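Local coordinates for protein O-methyltransferase family 2 (Planctopirus limnophila, PDB 5I2H) that probably transfers a methyl group from S-adenosyl-L-methionine to hydroxyls of small molecules, working as a dimer, and binds the flavone apigenin, at residues T72-M77 with T309-A315; R198-A204 with W221-D227; D264-N270 with G295-D301. All blocks are in the same frame, centred on the assembly; numbering follows the deposited sequence.

Contact 1 (T72-M77 with T309-A315)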
loop_
_atom_site.group_PDB
_atom_site.type_symbol
_atom_site.label_atom_id
_atom_site.label_comp_id
_atom_site.label_asym_id
_atom_site.label_seq_id
_atom_site.Cartn_x
_atom_site.Cartn_y
_atom_site.Cartn_z
ATOM N N THR A 72 10.571 12.792 -1.439
ATOM C CA THR A 72 10.160 12.382 -0.102
ATOM C C THR A 72 9.590 10.967 -0.103
ATOM O O THR A 72 9.920 10.154 0.775
ATOM C CB THR A 72 9.152 13.393 0.459
ATOM O OG1 THR A 72 9.844 14.629 0.662
ATOM C CG2 THR A 72 8.519 12.932 1.778
ATOM N N GLY A 73 8.749 10.640 -1.083
ATOM C CA GLY A 73 8.197 9.285 -1.135
ATOM C C GLY A 73 9.273 8.222 -1.308
ATOM O O GLY A 73 9.273 7.176 -0.629
ATOM N N LEU A 74 10.210 8.469 -2.220
ATOM C CA LEU A 74 11.231 7.464 -2.470
ATOM C C LEU A 74 12.228 7.386 -1.319
ATOM O O LEU A 74 12.711 6.294 -1.010
ATOM C CB LEU A 74 11.955 7.741 -3.803
ATOM C CG LEU A 74 11.041 7.682 -5.038
ATOM C CD1 LEU A 74 11.780 8.173 -6.297
ATOM C CD2 LEU A 74 10.438 6.281 -5.239
ATOM N N CYS A 75 12.530 8.516 -0.659
ATOM C CA CYS A 75 13.338 8.450 0.552
ATOM C C CYS A 75 12.650 7.618 1.620
ATOM O O CYS A 75 13.295 6.805 2.307
ATOM C CB CYS A 75 13.596 9.859 1.099
ATOM S SG CYS A 75 14.847 10.821 0.168
ATOM N N ALA A 76 11.325 7.816 1.782
ATOM C CA ALA A 76 10.602 7.128 2.833
ATOM C C ALA A 76 10.556 5.623 2.592
ATOM O O ALA A 76 10.460 4.860 3.561
ATOM C CB ALA A 76 9.184 7.693 2.956
HETATM N N MSE A 77 10.635 5.191 1.328
HETATM C CA MSE A 77 10.664 3.774 0.961
HETATM C C MSE A 77 12.095 3.216 0.994
HETATM O O MSE A 77 12.335 2.091 0.560
HETATM C CB MSE A 77 10.063 3.579 -0.430
HETATM C CG MSE A 77 8.535 3.656 -0.447
HETATM SE SE MSE A 77 7.795 3.296 -2.250
HETATM C CE MSE A 77 7.294 5.104 -2.640
ATOM N N THR A 309 12.133 13.223 4.560
ATOM C CA THR A 309 12.463 11.882 4.111
ATOM C C THR A 309 11.504 10.831 4.637
ATOM O O THR A 309 11.738 9.637 4.424
ATOM C CB THR A 309 13.887 11.507 4.533
ATOM O OG1 THR A 309 13.995 11.633 5.959
ATOM C CG2 THR A 309 14.889 12.427 3.845
ATOM N N GLY A 310 10.473 11.225 5.350
ATOM C CA GLY A 310 9.541 10.279 5.923
ATOM C C GLY A 310 8.713 11.020 6.962
ATOM O O GLY A 310 8.742 12.272 7.021
ATOM N N PRO A 311 7.940 10.276 7.767
ATOM C CA PRO A 311 7.812 8.817 7.688
ATOM C C PRO A 311 6.977 8.367 6.491
ATOM O O PRO A 311 6.277 9.177 5.868
ATOM C CB PRO A 311 7.116 8.454 9.003
ATOM C CG PRO A 311 6.374 9.709 9.391
ATOM C CD PRO A 311 7.105 10.874 8.825
ATOM N N LEU A 312 7.053 7.067 6.207
ATOM C CA LEU A 312 6.420 6.508 5.017
ATOM C C LEU A 312 4.927 6.831 4.966
ATOM O O LEU A 312 4.402 7.228 3.917
ATOM C CB LEU A 312 6.638 4.987 4.972
ATOM C CG LEU A 312 6.034 4.304 3.732
ATOM C CD1 LEU A 312 6.620 4.886 2.430
ATOM C CD2 LEU A 312 6.226 2.774 3.791
ATOM N N GLU A 313 4.211 6.625 6.074
ATOM C CA GLU A 313 2.765 6.795 5.971
ATOM C C GLU A 313 2.398 8.246 5.636
ATOM O O GLU A 313 1.422 8.476 4.901
ATOM C CB GLU A 313 2.063 6.303 7.241
ATOM C CG GLU A 313 2.490 6.984 8.499
ATOM C CD GLU A 313 3.726 6.341 9.179
ATOM O OE1 GLU A 313 4.483 5.559 8.556
ATOM O OE2 GLU A 313 3.917 6.641 10.382
ATOM N N ILE A 314 3.199 9.227 6.099
ATOM C CA ILE A 314 2.911 10.636 5.785
ATOM C C ILE A 314 3.370 10.946 4.365
ATOM O O ILE A 314 2.716 11.724 3.651
ATOM C CB ILE A 314 3.552 11.593 6.815
ATOM C CG1 ILE A 314 3.098 11.249 8.237
ATOM C CG2 ILE A 314 3.211 13.066 6.518
ATOM C CD1 ILE A 314 1.597 11.046 8.367
ATOM N N ALA A 315 4.457 10.311 3.912
ATOM C CA ALA A 315 4.914 10.538 2.542
ATOM C C ALA A 315 3.886 10.014 1.532
ATOM O O ALA A 315 3.672 10.625 0.465
ATOM C CB ALA A 315 6.289 9.889 2.349
#

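Contact 2 (R198-A204 with W221-D227)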
loop_
_atom_site.group_PDB
_atom_site.type_symbol
_atom_site.label_atom_id
_atom_site.label_comp_id
_atom_site.label_asym_id
_atom_site.label_seq_id
_atom_site.Cartn_x
_atom_site.Cartn_y
_atom_site.Cartn_z
ATOM N N ARG A 198 -13.163 31.767 25.639
ATOM C CA ARG A 198 -12.524 32.149 24.390
ATOM C C ARG A 198 -13.473 31.924 23.228
ATOM O O ARG A 198 -14.385 31.101 23.308
ATOM C CB ARG A 198 -11.231 31.372 24.159
ATOM C CG ARG A 198 -10.212 31.631 25.320
ATOM C CD ARG A 198 -8.894 30.881 25.172
ATOM N NE ARG A 198 -8.046 31.303 24.056
ATOM C CZ ARG A 198 -7.286 32.394 24.066
ATOM N NH1 ARG A 198 -7.292 33.201 25.128
ATOM N NH2 ARG A 198 -6.539 32.697 23.011
ATOM N N VAL A 199 -13.265 32.698 22.166
ATOM C CA VAL A 199 -13.947 32.509 20.891
ATOM C C VAL A 199 -12.997 31.755 19.976
ATOM O O VAL A 199 -11.891 32.230 19.698
ATOM C CB VAL A 199 -14.379 33.848 20.281
ATOM C CG1 VAL A 199 -14.968 33.643 18.886
ATOM C CG2 VAL A 199 -15.390 34.548 21.222
ATOM N N LEU A 200 -13.414 30.567 19.537
ATOM C CA LEU A 200 -12.627 29.723 18.649
ATOM C C LEU A 200 -13.221 29.834 17.250
ATOM O O LEU A 200 -14.393 29.485 17.042
ATOM C CB LEU A 200 -12.659 28.275 19.130
ATOM C CG LEU A 200 -12.070 27.218 18.179
ATOM C CD1 LEU A 200 -10.587 27.529 17.864
ATOM C CD2 LEU A 200 -12.226 25.795 18.751
ATOM N N LEU A 201 -12.430 30.350 16.313
ATOM C CA LEU A 201 -12.793 30.455 14.898
ATOM C C LEU A 201 -12.130 29.339 14.109
ATOM O O LEU A 201 -10.901 29.201 14.130
ATOM C CB LEU A 201 -12.351 31.808 14.320
ATOM C CG LEU A 201 -12.408 32.008 12.797
ATOM C CD1 LEU A 201 -13.840 31.929 12.254
ATOM C CD2 LEU A 201 -11.734 33.347 12.389
ATOM N N ASP A 202 -12.930 28.592 13.366
ATOM C CA ASP A 202 -12.506 27.374 12.671
ATOM C C ASP A 202 -12.601 27.720 11.193
ATOM O O ASP A 202 -13.701 27.789 10.645
ATOM C CB ASP A 202 -13.435 26.235 13.096
ATOM C CG ASP A 202 -12.952 24.870 12.713
ATOM O OD1 ASP A 202 -12.144 24.757 11.778
ATOM O OD2 ASP A 202 -13.442 23.878 13.344
ATOM N N VAL A 203 -11.460 27.999 10.565
ATOM C CA VAL A 203 -11.428 28.463 9.180
ATOM C C VAL A 203 -11.341 27.263 8.250
ATOM O O VAL A 203 -10.419 26.443 8.371
ATOM C CB VAL A 203 -10.260 29.439 8.957
ATOM C CG1 VAL A 203 -10.123 29.832 7.433
ATOM C CG2 VAL A 203 -10.499 30.695 9.807
ATOM N N ALA A 204 -12.312 27.120 7.337
ATOM C CA ALA A 204 -12.271 26.089 6.294
ATOM C C ALA A 204 -12.185 24.696 6.909
ATOM O O ALA A 204 -11.606 23.778 6.329
ATOM C CB ALA A 204 -11.112 26.341 5.316
ATOM N N TRP A 221 -17.049 28.771 26.295
ATOM C CA TRP A 221 -16.501 29.276 25.048
ATOM C C TRP A 221 -17.587 29.420 24.004
ATOM O O TRP A 221 -18.696 28.904 24.152
ATOM C CB TRP A 221 -15.412 28.353 24.496
ATOM C CG TRP A 221 -14.155 28.342 25.291
ATOM C CD1 TRP A 221 -14.004 28.675 26.610
ATOM C CD2 TRP A 221 -12.865 27.955 24.821
ATOM N NE1 TRP A 221 -12.685 28.497 26.997
ATOM C CE2 TRP A 221 -11.972 28.054 25.916
ATOM C CE3 TRP A 221 -12.374 27.525 23.577
ATOM C CZ2 TRP A 221 -10.615 27.758 25.802
ATOM C CZ3 TRP A 221 -11.033 27.219 23.465
ATOM C CH2 TRP A 221 -10.160 27.342 24.576
ATOM N N ARG A 222 -17.254 30.131 22.924
ATOM C CA ARG A 222 -18.110 30.234 21.751
ATOM C C ARG A 222 -17.289 29.875 20.525
ATOM O O ARG A 222 -16.078 30.084 20.484
ATOM C CB ARG A 222 -18.718 31.648 21.543
ATOM C CG ARG A 222 -19.764 32.032 22.570
ATOM C CD ARG A 222 -20.488 33.357 22.211
ATOM N NE ARG A 222 -21.130 33.413 20.887
ATOM C CZ ARG A 222 -22.419 33.138 20.655
ATOM N NH1 ARG A 222 -23.214 32.751 21.647
ATOM N NH2 ARG A 222 -22.920 33.253 19.427
ATOM N N GLY A 223 -17.958 29.352 19.514
ATOM C CA GLY A 223 -17.291 28.910 18.310
ATOM C C GLY A 223 -17.877 29.571 17.082
ATOM O O GLY A 223 -19.040 29.969 17.062
ATOM N N ILE A 224 -17.048 29.678 16.055
ATOM C CA ILE A 224 -17.452 30.221 14.770
ATOM C C ILE A 224 -16.883 29.301 13.699
ATOM O O ILE A 224 -15.673 29.061 13.663
ATOM C CB ILE A 224 -16.950 31.658 14.555
ATOM C CG1 ILE A 224 -17.451 32.594 15.675
ATOM C CG2 ILE A 224 -17.361 32.130 13.176
ATOM C CD1 ILE A 224 -16.832 33.990 15.617
ATOM N N ILE A 225 -17.742 28.752 12.852
ATOM C CA ILE A 225 -17.293 28.014 11.684
ATOM C C ILE A 225 -17.369 28.944 10.483
ATOM O O ILE A 225 -18.445 29.478 10.167
ATOM C CB ILE A 225 -18.157 26.770 11.430
ATOM C CG1 ILE A 225 -18.405 25.993 12.742
ATOM C CG2 ILE A 225 -17.539 25.933 10.300
ATOM C CD1 ILE A 225 -17.112 25.511 13.449
ATOM N N PHE A 226 -16.254 29.088 9.777
ATOM C CA PHE A 226 -16.146 29.935 8.586
ATOM C C PHE A 226 -15.870 29.022 7.396
ATOM O O PHE A 226 -14.851 28.329 7.380
ATOM C CB PHE A 226 -15.009 30.944 8.810
ATOM C CG PHE A 226 -14.787 31.931 7.688
ATOM C CD1 PHE A 226 -14.205 31.533 6.484
ATOM C CD2 PHE A 226 -15.029 33.288 7.873
ATOM C CE1 PHE A 226 -13.955 32.446 5.472
ATOM C CE2 PHE A 226 -14.765 34.209 6.861
ATOM C CZ PHE A 226 -14.240 33.791 5.661
ATOM N N ASP A 227 -16.787 28.963 6.422
ATOM C CA ASP A 227 -16.591 28.044 5.297
ATOM C C ASP A 227 -17.577 28.412 4.182
ATOM O O ASP A 227 -18.296 29.410 4.281
ATOM C CB ASP A 227 -16.743 26.582 5.743
ATOM C CG ASP A 227 -15.857 25.638 4.933
ATOM O OD1 ASP A 227 -15.757 25.829 3.701
ATOM O OD2 ASP A 227 -15.258 24.719 5.508
HETATM O O HOH W 1 -14.134 22.644 4.416
#

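Contact 3 (D264-N270 with G295-D301). With AGI (5,7-dihydroxy-2-(4-hydroxyphenyl)-4H-chromen-4-one), chain C.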
loop_
_atom_site.group_PDB
_atom_site.type_symbol
_atom_site.label_atom_id
_atom_site.label_comp_id
_atom_site.label_asym_id
_atom_site.label_seq_id
_atom_site.Cartn_x
_atom_site.Cartn_y
_atom_site.Cartn_z
ATOM N N ASP A 264 -10.447 34.717 19.593
ATOM C CA ASP A 264 -9.251 34.535 20.410
ATOM C C ASP A 264 -8.309 33.499 19.797
ATOM O O ASP A 264 -7.095 33.695 19.771
ATOM C CB ASP A 264 -9.645 34.085 21.816
ATOM C CG ASP A 264 -10.430 35.154 22.574
ATOM O OD1 ASP A 264 -9.831 36.197 22.943
ATOM O OD2 ASP A 264 -11.633 34.966 22.803
ATOM N N ASP A 265 -8.856 32.377 19.346
ATOM C CA ASP A 265 -8.100 31.276 18.748
ATOM C C ASP A 265 -8.596 31.070 17.332
ATOM O O ASP A 265 -9.813 31.105 17.098
ATOM C CB ASP A 265 -8.306 29.966 19.506
ATOM C CG ASP A 265 -7.713 30.008 20.916
ATOM O OD1 ASP A 265 -6.675 30.664 21.095
ATOM O OD2 ASP A 265 -8.289 29.395 21.826
ATOM N N ILE A 266 -7.674 30.805 16.404
ATOM C CA ILE A 266 -8.036 30.468 15.030
ATOM C C ILE A 266 -7.452 29.100 14.709
ATOM O O ILE A 266 -6.245 28.883 14.875
ATOM C CB ILE A 266 -7.552 31.533 14.036
ATOM C CG1 ILE A 266 -8.288 32.837 14.340
ATOM C CG2 ILE A 266 -7.810 31.061 12.611
ATOM C CD1 ILE A 266 -7.796 34.009 13.521
ATOM N N LEU A 267 -8.309 28.176 14.272
ATOM C CA LEU A 267 -7.929 26.802 13.948
ATOM C C LEU A 267 -7.859 26.622 12.427
ATOM O O LEU A 267 -8.810 26.961 11.691
ATOM C CB LEU A 267 -8.944 25.828 14.561
ATOM C CG LEU A 267 -8.756 24.344 14.206
ATOM C CD1 LEU A 267 -7.371 23.850 14.700
ATOM C CD2 LEU A 267 -9.885 23.477 14.782
ATOM N N LEU A 268 -6.745 26.083 11.966
ATOM C CA LEU A 268 -6.540 25.642 10.583
ATOM C C LEU A 268 -6.266 24.147 10.682
ATOM O O LEU A 268 -5.120 23.739 10.919
ATOM C CB LEU A 268 -5.351 26.347 9.923
ATOM C CG LEU A 268 -5.498 27.877 9.825
ATOM C CD1 LEU A 268 -4.234 28.573 9.322
ATOM C CD2 LEU A 268 -6.747 28.248 9.002
ATOM N N SER A 269 -7.293 23.321 10.496
ATOM C CA SER A 269 -7.161 21.882 10.693
ATOM C C SER A 269 -7.251 21.228 9.326
ATOM O O SER A 269 -8.295 21.298 8.687
ATOM C CB SER A 269 -8.254 21.364 11.643
ATOM O OG SER A 269 -8.152 19.946 11.767
ATOM N N ASN A 270 -6.162 20.588 8.882
ATOM C CA ASN A 270 -6.124 19.936 7.567
ATOM C C ASN A 270 -6.468 20.912 6.457
ATOM O O ASN A 270 -7.091 20.533 5.459
ATOM C CB ASN A 270 -7.066 18.723 7.519
ATOM C CG ASN A 270 -6.652 17.670 8.500
ATOM O OD1 ASN A 270 -5.496 17.248 8.491
ATOM N ND2 ASN A 270 -7.567 17.286 9.410
ATOM N N GLY A 295 -3.948 35.978 21.603
ATOM C CA GLY A 295 -4.618 35.068 20.698
ATOM C C GLY A 295 -3.686 33.956 20.240
ATOM O O GLY A 295 -2.461 34.062 20.304
ATOM N N ARG A 296 -4.272 32.862 19.781
ATOM C CA ARG A 296 -3.505 31.713 19.310
ATOM C C ARG A 296 -3.870 31.343 17.888
ATOM O O ARG A 296 -5.040 31.380 17.504
ATOM C CB ARG A 296 -3.715 30.490 20.218
ATOM C CG ARG A 296 -3.281 30.810 21.666
ATOM C CD ARG A 296 -3.493 29.617 22.592
ATOM N NE ARG A 296 -4.908 29.208 22.708
ATOM C CZ ARG A 296 -5.326 28.205 23.472
ATOM N NH1 ARG A 296 -4.436 27.506 24.172
ATOM N NH2 ARG A 296 -6.623 27.903 23.539
ATOM N N LEU A 297 -2.858 30.943 17.126
ATOM C CA LEU A 297 -3.067 30.239 15.884
ATOM C C LEU A 297 -2.842 28.759 16.166
ATOM O O LEU A 297 -1.763 28.357 16.632
ATOM C CB LEU A 297 -2.140 30.761 14.780
ATOM C CG LEU A 297 -2.288 30.052 13.437
ATOM C CD1 LEU A 297 -3.649 30.403 12.839
ATOM C CD2 LEU A 297 -1.134 30.461 12.522
ATOM N N LEU A 298 -3.864 27.966 15.911
ATOM C CA LEU A 298 -3.842 26.513 16.097
ATOM C C LEU A 298 -3.751 25.875 14.723
ATOM O O LEU A 298 -4.712 25.929 13.941
ATOM C CB LEU A 298 -5.099 26.038 16.822
ATOM C CG LEU A 298 -5.418 26.780 18.131
ATOM C CD1 LEU A 298 -6.815 26.353 18.636
ATOM C CD2 LEU A 298 -4.348 26.702 19.215
ATOM N N ILE A 299 -2.609 25.268 14.417
ATOM C CA ILE A 299 -2.460 24.528 13.162
ATOM C C ILE A 299 -2.557 23.055 13.515
ATOM O O ILE A 299 -1.795 22.569 14.361
ATOM C CB ILE A 299 -1.122 24.854 12.467
ATOM C CG1 ILE A 299 -1.127 26.308 11.975
ATOM C CG2 ILE A 299 -0.869 23.899 11.310
ATOM C CD1 ILE A 299 0.263 26.787 11.541
ATOM N N HIS A 300 -3.501 22.342 12.890
ATOM C CA HIS A 300 -3.686 20.919 13.157
ATOM C C HIS A 300 -3.455 20.180 11.851
ATOM O O HIS A 300 -4.207 20.366 10.896
ATOM C CB HIS A 300 -5.080 20.644 13.724
ATOM C CG HIS A 300 -5.323 19.213 14.093
ATOM N ND1 HIS A 300 -6.412 18.513 13.620
ATOM C CD2 HIS A 300 -4.629 18.348 14.884
ATOM C CE1 HIS A 300 -6.381 17.276 14.102
ATOM N NE2 HIS A 300 -5.315 17.152 14.869
ATOM N N ASP A 301 -2.386 19.388 11.777
ATOM C CA ASP A 301 -2.050 18.798 10.491
ATOM C C ASP A 301 -1.116 17.625 10.745
ATOM O O ASP A 301 -0.795 17.297 11.900
ATOM C CB ASP A 301 -1.436 19.862 9.549
ATOM C CG ASP A 301 -1.855 19.650 8.109
ATOM O OD1 ASP A 301 -1.483 18.592 7.557
ATOM O OD2 ASP A 301 -2.602 20.495 7.565
HETATM C CAG AGI C . -10.824 14.756 -1.765
HETATM C CAE AGI C . -11.472 14.288 -2.904
HETATM C CAM AGI C . -11.762 15.182 -3.930
HETATM O OAB AGI C . -12.394 14.701 -5.041
HETATM C CAF AGI C . -11.407 16.538 -3.819
HETATM C CAH AGI C . -10.753 17.007 -2.674
HETATM C CAP AGI C . -10.466 16.104 -1.649
HETATM C CAQ AGI C . -9.776 16.470 -0.382
HETATM O OAL AGI C . -9.364 15.370 0.333
HETATM C CAJ AGI C . -9.558 17.785 0.067
HETATM C CAR AGI C . -8.888 18.003 1.286
HETATM O OAA AGI C . -8.701 19.169 1.711
HETATM C CAT AGI C . -8.428 16.809 2.089
HETATM C CAS AGI C . -8.705 15.467 1.526
HETATM C CAK AGI C . -8.312 14.318 2.188
HETATM C CAN AGI C . -7.651 14.413 3.398
HETATM O OAC AGI C . -7.310 13.253 4.006
HETATM C CAI AGI C . -7.360 15.648 3.998
HETATM C CAO AGI C . -7.712 16.850 3.408
HETATM O OAD AGI C . -7.398 17.996 4.039
HETATM O O HOH W 2 -3.783 22.889 8.458
#

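Contact 1 (T72-M77 with T309-A315)
The methyl of Ala76 is the bump to look at first. It drops into a shallow hollow on 309-315, with Ala76 CB 4.0 Å from Gly310 CA, 3.6 Å from Leu312 CA, 3.8 Å from Leu312 CD1 and 3.7 Å from Ala315 CB. The interlock is mutual: the methyl of Ala315 sits between Thr72 and Ala76 and over the bare backbone of Gly73, with Ala315 CB 3.8 Å from Thr72 CG2 and 4.0 Å from Gly73 CA. With such small residues on both sides, the two backbones come close, and the CA atoms of Ala76 and Gly310 are only 4.5 Å apart. The contact joins the two domains of the subunit: helix 64-76 belongs to the dimerisation domain, of the helix-turn-helix class, and helix 312-324 to the Rossmann-like methyltransferase domain. Gly310, whose phi/psi of 165/-169° suits a residue without a side chain, and the cis peptide before Pro311 turn the chain into the latter helix, with Pro311 at its N-cap position. The carbonyl of Thr309 rests against helix 64-76, Thr309 O lying 3.2 Å from Ala76 CA, but it is badly angled to accept from Ala76 N, which is already bonded to Thr72 O (2.9 Å). Nearby, Cys75 CB meets Thr309 CB at 3.8 Å, while Thr72 OG1 hydrogen-bonds across to the carbonyl of Leu308, just before Thr309, and back along its own helix to that of Gln68. Where helix 64-76 ends, selenomethionine Met77 CG packs on Leu312 CD1 (3.7 Å), and Leu23 of the second subunit covers both side chains.

Contact 2 (R198-A204 with W221-D227)
Four side chains on one face of the sheet, Val199 and Leu201 from one strand and Ile224 and Phe226 from the other, make the apolar centre. They mesh diagonally as well as straight across: Leu201 CD1 lies 3.6 Å from Ile224 CG2 and 3.8 Å from Phe226 CB, and Val199 CG1 lies 3.8 Å from Ile224 CD1. The opposite face carries Leu200, Asp202 and Ile225, where Leu200 and Ile225 pack on helix 209-217, Asp202 CB touches Ile225 CD1 at 3.8 Å and Asp202 OD2 is hydrogen-bonded to Thr211 OG1. Between the faces runs a regular parallel ladder. Leu200 and Asp202 each donate to and accept from the 221-227 side, with Ile224 N 2.8 Å from Leu200 O; Arg222 N donates to Arg198 O at 3.1 Å. At the start of the pair, Arg198 lays its aliphatic stem over the Trp221 indole in a CH-pi contact, Arg198 CB lying 3.8 Å from the centroid of the Trp221 six-membered ring, while its guanidinium goes on to a salt bridge with Asp265. The far end is polar. Ala204 N closes the ladder on Phe226 O (2.8 Å), and a water binds Asp227 OD2 at 2.6 Å and, weakly, Ala204 O at 3.4 Å; Asp227 OD2 also accepts from Gly206 N. Two parallel strands joined through helix 209-217, with a glycine-rich turn after the first and an acidic residue ending the second, form the beta-alpha-beta unit that in related methyltransferases cradles S-adenosyl-L-methionine, so Asp227 probably faces the cofactor ribose.

Contact 3 (D264-N270 with G295-D301)
Rotamers decide what strands 265-269 and 296-301, joined through helix 277-289 as a beta-alpha-beta unit of the Rossmann-like sheet, do beyond their parallel ladder. Asp265 (chi1 m) and Arg296 (m, t, m) bend together so that Arg296 NE meets Asp265 OD1 and Arg296 NH2 meets Asp265 OD2, both at 2.8 Å: a two-pronged salt bridge, with Arg198 as the carboxylate's second partner. On that face too, Leu267 (t, p) carries CD1 to within 3.8 Å of Leu298 CB. Ser269 and His300, both with chi1 t, bring Ser269 OG 2.9 Å from His300 ND1 in a hydrogen bond; His300 NE2 bonds Thr352. The other face holds Leu268 (m, t) and Leu297 (t, p), CD1 to CD1 4.0 Å. At the strands' C-terminal ends, in the apigenin pocket, Asn270 O comes 2.9 Å from apigenin OAD. Asp301 (chi1 -144°) shares a water with Leu268 O, while its OD1 binds His273 ND1. His273 NE2 is itself bonded to apigenin, so the carboxylate probably helps to orient that imidazole toward the ligand.

In the fold
Contacts 2 and 3 come one after the other along the chain, and both lie inside the long loop closed by contact 1. Their centres are 10 Å apart, and strands 199-203 and 265-269 are direct neighbours, so 222-227, 199-203, 265-269 and 296-301 run consecutively through the seven-stranded mixed sheet, whose order 3-2-1-4-5-7-6 is that of class I methyltransferases. Contact 1 sits across the chain's centre, with its own centre 33 Å from contact 2 and 26 Å from contact 3. Helix 312-324 is the next helix after strand 296-301; the connection between them takes the chain to the dimerisation domain, and the helix starts at that joint and bears Tyr317 and Leu324 of the apigenin pocket.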